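Local atomic coordinates of putative peptidase (Bacteroides fragilis, PDB entry 5DYN), a protein that is probably a cysteine protease of the clostripain family (peptidase C11) that activates the B. fragilis toxin by proteolytic cleavage. Residues P216-Y227 with G237-K245. Numbering follows the deposited sequence.
Sequences PRMSAPSLNTSY and GWADTGWYK. Unlike the reference sequence in segment 216-227: Thr225 (reference Ala). With NA (sodium ion), chain G.
Pro216 fits between the indoles of Trp243 and Trp238 and touches each with a different part of its ring. Its CB sits over one face of Trp243, 3.5 Å from the centroid of the six-membered ring and 14° off the normal, a close CH-pi contact. CG lies over the benzo end of Trp238 in a second CH-pi contact, while Pro216 CD comes within 3.4 Å of Trp238 CH2. At the far rim of Trp243, CH2 meets the Arg217 backbone, and Met218 SD adds an oblique Met-aromatic contact, 4.0 Å from that same CH2. The Trp243 NE1 end is tied elsewhere, to Gln138 O. Here the C-terminal tail of the clostripain-family domain, having left helix 231-236, folds back against the turn and short helix 221-227 that precede it. Tyr244 carries the hydrogen bond of the contact: its OH donates to Asn224 O at 2.9 Å, well bent at the carbonyl (C=O...O 114°). Asn224 ND2 turns instead to its own segment, bonding nearly straight to Arg217 O, which lies in the plane of the Asn224 amide, while the nitrogen stands above the Arg217 carbonyl plane; OD1 bonds to Tyr214 OH just before the segment. This leaves Asn224 ND2 3.7 Å from Trp243 CZ3. Three residues on, with CG anti to the backbone N, the Tyr227 ring reaches out from the backbone and presents an edge to the pyrrole face of Trp238, T-shaped with planes at 80°. Beyond that edge a sodium ion is modelled 2.8 Å from Tyr227 OH and near Trp238 NE1, with Thr213 and Trp232 completing the site.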
loop_
_atom_site.group_PDB
_atom_site.type_symbol
_atom_site.label_atom_id
_atom_site.label_comp_id
_atom_site.label_asym_id
_atom_site.label_seq_id
_atom_site.Cartn_x
_atom_site.Cartn_y
_atom_site.Cartn_z
ATOM N N PRO B 216 15.095 7.179 -12.502
ATOM C CA PRO B 216 16.015 8.310 -12.347
ATOM C C PRO B 216 15.758 9.414 -13.372
ATOM O O PRO B 216 15.284 9.149 -14.477
ATOM C CB PRO B 216 17.391 7.672 -12.558
ATOM C CG PRO B 216 17.204 6.252 -12.165
ATOM C CD PRO B 216 15.816 5.901 -12.620
ATOM N N ARG B 217 16.076 10.647 -12.993
ATOM C CA ARG B 217 15.824 11.808 -13.833
ATOM C C ARG B 217 16.867 12.875 -13.533
ATOM O O ARG B 217 17.272 13.047 -12.383
ATOM C CB ARG B 217 14.414 12.346 -13.590
ATOM C CG ARG B 217 14.216 12.833 -12.162
ATOM C CD ARG B 217 12.815 12.589 -11.669
ATOM N NE ARG B 217 12.435 11.186 -11.776
ATOM C CZ ARG B 217 11.187 10.755 -11.640
ATOM N NH1 ARG B 217 10.219 11.625 -11.392
ATOM N NH2 ARG B 217 10.906 9.466 -11.755
ATOM N N MET B 218 17.303 13.582 -14.570
ATOM C CA MET B 218 18.330 14.609 -14.431
ATOM C C MET B 218 17.913 15.712 -13.460
ATOM O O MET B 218 18.751 16.301 -12.779
ATOM C CB MET B 218 18.656 15.222 -15.797
ATOM C CG MET B 218 19.377 14.286 -16.752
ATOM S SD MET B 218 21.000 13.793 -16.147
ATOM C CE MET B 218 21.536 12.705 -17.466
ATOM N N SER B 219 16.612 15.978 -13.395
ATOM C CA SER B 219 16.098 17.092 -12.609
ATOM C C SER B 219 16.205 16.866 -11.103
ATOM O O SER B 219 16.237 17.823 -10.331
ATOM C CB SER B 219 14.637 17.366 -12.977
ATOM O OG SER B 219 13.829 16.224 -12.744
ATOM N N ALA B 220 16.259 15.605 -10.684
ATOM C CA ALA B 220 16.203 15.287 -9.259
ATOM C C ALA B 220 17.380 14.432 -8.790
ATOM O O ALA B 220 17.199 13.267 -8.430
ATOM C CB ALA B 220 14.886 14.586 -8.938
ATOM N N PRO B 221 18.589 15.019 -8.766
ATOM C CA PRO B 221 19.792 14.277 -8.369
ATOM C C PRO B 221 19.734 13.829 -6.910
ATOM O O PRO B 221 20.200 12.740 -6.570
ATOM C CB PRO B 221 20.918 15.293 -8.589
ATOM C CG PRO B 221 20.255 16.624 -8.451
ATOM C CD PRO B 221 18.873 16.446 -9.011
ATOM N N SER B 222 19.158 14.673 -6.061
ATOM C CA SER B 222 19.005 14.353 -4.651
ATOM C C SER B 222 18.110 13.132 -4.452
ATOM O O SER B 222 18.349 12.316 -3.561
ATOM C CB SER B 222 18.438 15.554 -3.897
ATOM O OG SER B 222 18.321 15.272 -2.516
ATOM N N LEU B 223 17.082 13.006 -5.290
ATOM C CA LEU B 223 16.157 11.879 -5.201
ATOM C C LEU B 223 16.771 10.616 -5.806
ATOM O O LEU B 223 16.496 9.506 -5.349
ATOM C CB LEU B 223 14.833 12.209 -5.895
ATOM C CG LEU B 223 13.669 11.240 -5.662
ATOM C CD1 LEU B 223 13.336 11.128 -4.182
ATOM C CD2 LEU B 223 12.445 11.677 -6.449
ATOM N N ASN B 224 17.597 10.790 -6.837
ATOM C CA ASN B 224 18.357 9.679 -7.400
ATOM C C ASN B 224 19.313 9.109 -6.359
ATOM O O ASN B 224 19.534 7.898 -6.290
ATOM C CB ASN B 224 19.136 10.120 -8.642
ATOM C CG ASN B 224 18.244 10.720 -9.713
ATOM O OD1 ASN B 224 17.056 10.407 -9.798
ATOM N ND2 ASN B 224 18.816 11.590 -10.538
ATOM N N THR B 225 19.874 10.004 -5.550
ATOM C CA THR B 225 20.753 9.628 -4.454
ATOM C C THR B 225 19.972 8.885 -3.377
ATOM O O THR B 225 20.413 7.849 -2.881
ATOM C CB THR B 225 21.442 10.865 -3.837
ATOM O OG1 THR B 225 22.290 11.482 -4.814
ATOM C CG2 THR B 225 22.280 10.470 -2.634
ATOM N N SER B 226 18.803 9.417 -3.026
ATOM C CA SER B 226 17.939 8.796 -2.024
ATOM C C SER B 226 17.525 7.383 -2.420
ATOM O O SER B 226 17.371 6.512 -1.568
ATOM C CB SER B 226 16.688 9.643 -1.796
ATOM O OG SER B 226 17.020 10.941 -1.344
ATOM N N TYR B 227 17.345 7.163 -3.718
ATOM C CA TYR B 227 16.915 5.866 -4.225
ATOM C C TYR B 227 17.982 4.801 -3.993
ATOM O O TYR B 227 17.680 3.609 -3.947
ATOM C CB TYR B 227 16.578 5.963 -5.715
ATOM C CG TYR B 227 15.836 4.764 -6.264
ATOM C CD1 TYR B 227 14.609 4.387 -5.740
ATOM C CD2 TYR B 227 16.356 4.021 -7.317
ATOM C CE1 TYR B 227 13.923 3.300 -6.238
ATOM C CE2 TYR B 227 15.674 2.928 -7.825
ATOM C CZ TYR B 227 14.455 2.574 -7.279
ATOM O OH TYR B 227 13.760 1.492 -7.774
ATOM N N GLY B 237 19.704 -4.209 -9.877
ATOM C CA GLY B 237 20.651 -4.049 -10.965
ATOM C C GLY B 237 20.916 -2.591 -11.295
ATOM O O GLY B 237 21.772 -2.282 -12.127
ATOM N N TRP B 238 20.177 -1.696 -10.646
ATOM C CA TRP B 238 20.324 -0.259 -10.866
ATOM C C TRP B 238 21.739 0.228 -10.577
ATOM O O TRP B 238 22.231 1.141 -11.242
ATOM C CB TRP B 238 19.327 0.526 -10.006
ATOM C CG TRP B 238 18.006 0.763 -10.674
ATOM C CD1 TRP B 238 16.791 0.275 -10.287
ATOM C CD2 TRP B 238 17.766 1.546 -11.850
ATOM N NE1 TRP B 238 15.811 0.708 -11.145
ATOM C CE2 TRP B 238 16.383 1.489 -12.115
ATOM C CE3 TRP B 238 18.586 2.291 -12.703
ATOM C CZ2 TRP B 238 15.802 2.147 -13.200
ATOM C CZ3 TRP B 238 18.008 2.945 -13.778
ATOM C CH2 TRP B 238 16.630 2.865 -14.018
ATOM N N ALA B 239 22.389 -0.383 -9.589
ATOM C CA ALA B 239 23.752 -0.006 -9.209
ATOM C C ALA B 239 24.740 -0.227 -10.353
ATOM O O ALA B 239 25.773 0.437 -10.430
ATOM C CB ALA B 239 24.196 -0.786 -7.977
ATOM N N ASP B 240 24.411 -1.156 -11.243
ATOM C CA ASP B 240 25.291 -1.500 -12.352
ATOM C C ASP B 240 24.879 -0.841 -13.667
ATOM O O ASP B 240 25.441 -1.148 -14.717
ATOM C CB ASP B 240 25.341 -3.019 -12.526
ATOM C CG ASP B 240 25.888 -3.726 -11.302
ATOM O OD1 ASP B 240 26.838 -3.201 -10.683
ATOM O OD2 ASP B 240 25.364 -4.807 -10.954
ATOM N N THR B 241 23.896 0.056 -13.615
ATOM C CA THR B 241 23.507 0.812 -14.805
ATOM C C THR B 241 24.417 2.023 -14.976
ATOM O O THR B 241 25.162 2.381 -14.067
ATOM C CB THR B 241 22.038 1.293 -14.744
ATOM O OG1 THR B 241 21.865 2.187 -13.637
ATOM C CG2 THR B 241 21.082 0.118 -14.603
ATOM N N GLY B 242 24.349 2.655 -16.143
ATOM C CA GLY B 242 25.139 3.843 -16.412
ATOM C C GLY B 242 24.743 5.024 -15.545
ATOM O O GLY B 242 25.492 5.992 -15.421
ATOM N N TRP B 243 23.558 4.944 -14.948
ATOM C CA TRP B 243 23.063 6.000 -14.073
ATOM C C TRP B 243 23.802 6.048 -12.742
ATOM O O TRP B 243 23.883 7.101 -12.113
ATOM C CB TRP B 243 21.562 5.824 -13.818
ATOM C CG TRP B 243 20.699 6.616 -14.744
ATOM C CD1 TRP B 243 20.158 6.195 -15.924
ATOM C CD2 TRP B 243 20.281 7.974 -14.572
ATOM N NE1 TRP B 243 19.428 7.207 -16.496
ATOM C CE2 TRP B 243 19.486 8.310 -15.685
ATOM C CE3 TRP B 243 20.501 8.939 -13.584
ATOM C CZ2 TRP B 243 18.911 9.569 -15.838
ATOM C CZ3 TRP B 243 19.927 10.188 -13.737
ATOM C CH2 TRP B 243 19.144 10.492 -14.855
ATOM N N TYR B 244 24.341 4.910 -12.314
ATOM C CA TYR B 244 24.920 4.815 -10.976
ATOM C C TYR B 244 26.336 4.238 -10.926
ATOM O O TYR B 244 27.067 4.489 -9.967
ATOM C CB TYR B 244 24.005 3.976 -10.081
ATOM C CG TYR B 244 22.690 4.642 -9.745
ATOM C CD1 TYR B 244 22.645 5.743 -8.900
ATOM C CD2 TYR B 244 21.491 4.164 -10.267
ATOM C CE1 TYR B 244 21.449 6.357 -8.588
ATOM C CE2 TYR B 244 20.288 4.771 -9.959
ATOM C CZ TYR B 244 20.274 5.867 -9.116
ATOM O OH TYR B 244 19.083 6.479 -8.799
ATOM N N LYS B 245 26.720 3.466 -11.939
ATOM C CA LYS B 245 28.028 2.811 -11.936
ATOM C C LYS B 245 29.160 3.813 -12.116
ATOM O O LYS B 245 30.224 3.670 -11.511
ATOM C CB LYS B 245 28.099 1.743 -13.029
ATOM C CG LYS B 245 28.848 2.179 -14.274
ATOM C CD LYS B 245 28.878 1.073 -15.316
ATOM C CE LYS B 245 29.018 1.649 -16.719
ATOM N NZ LYS B 245 30.345 1.329 -17.308
HETATM NA NA NA G . 13.253 -0.176 -9.916
#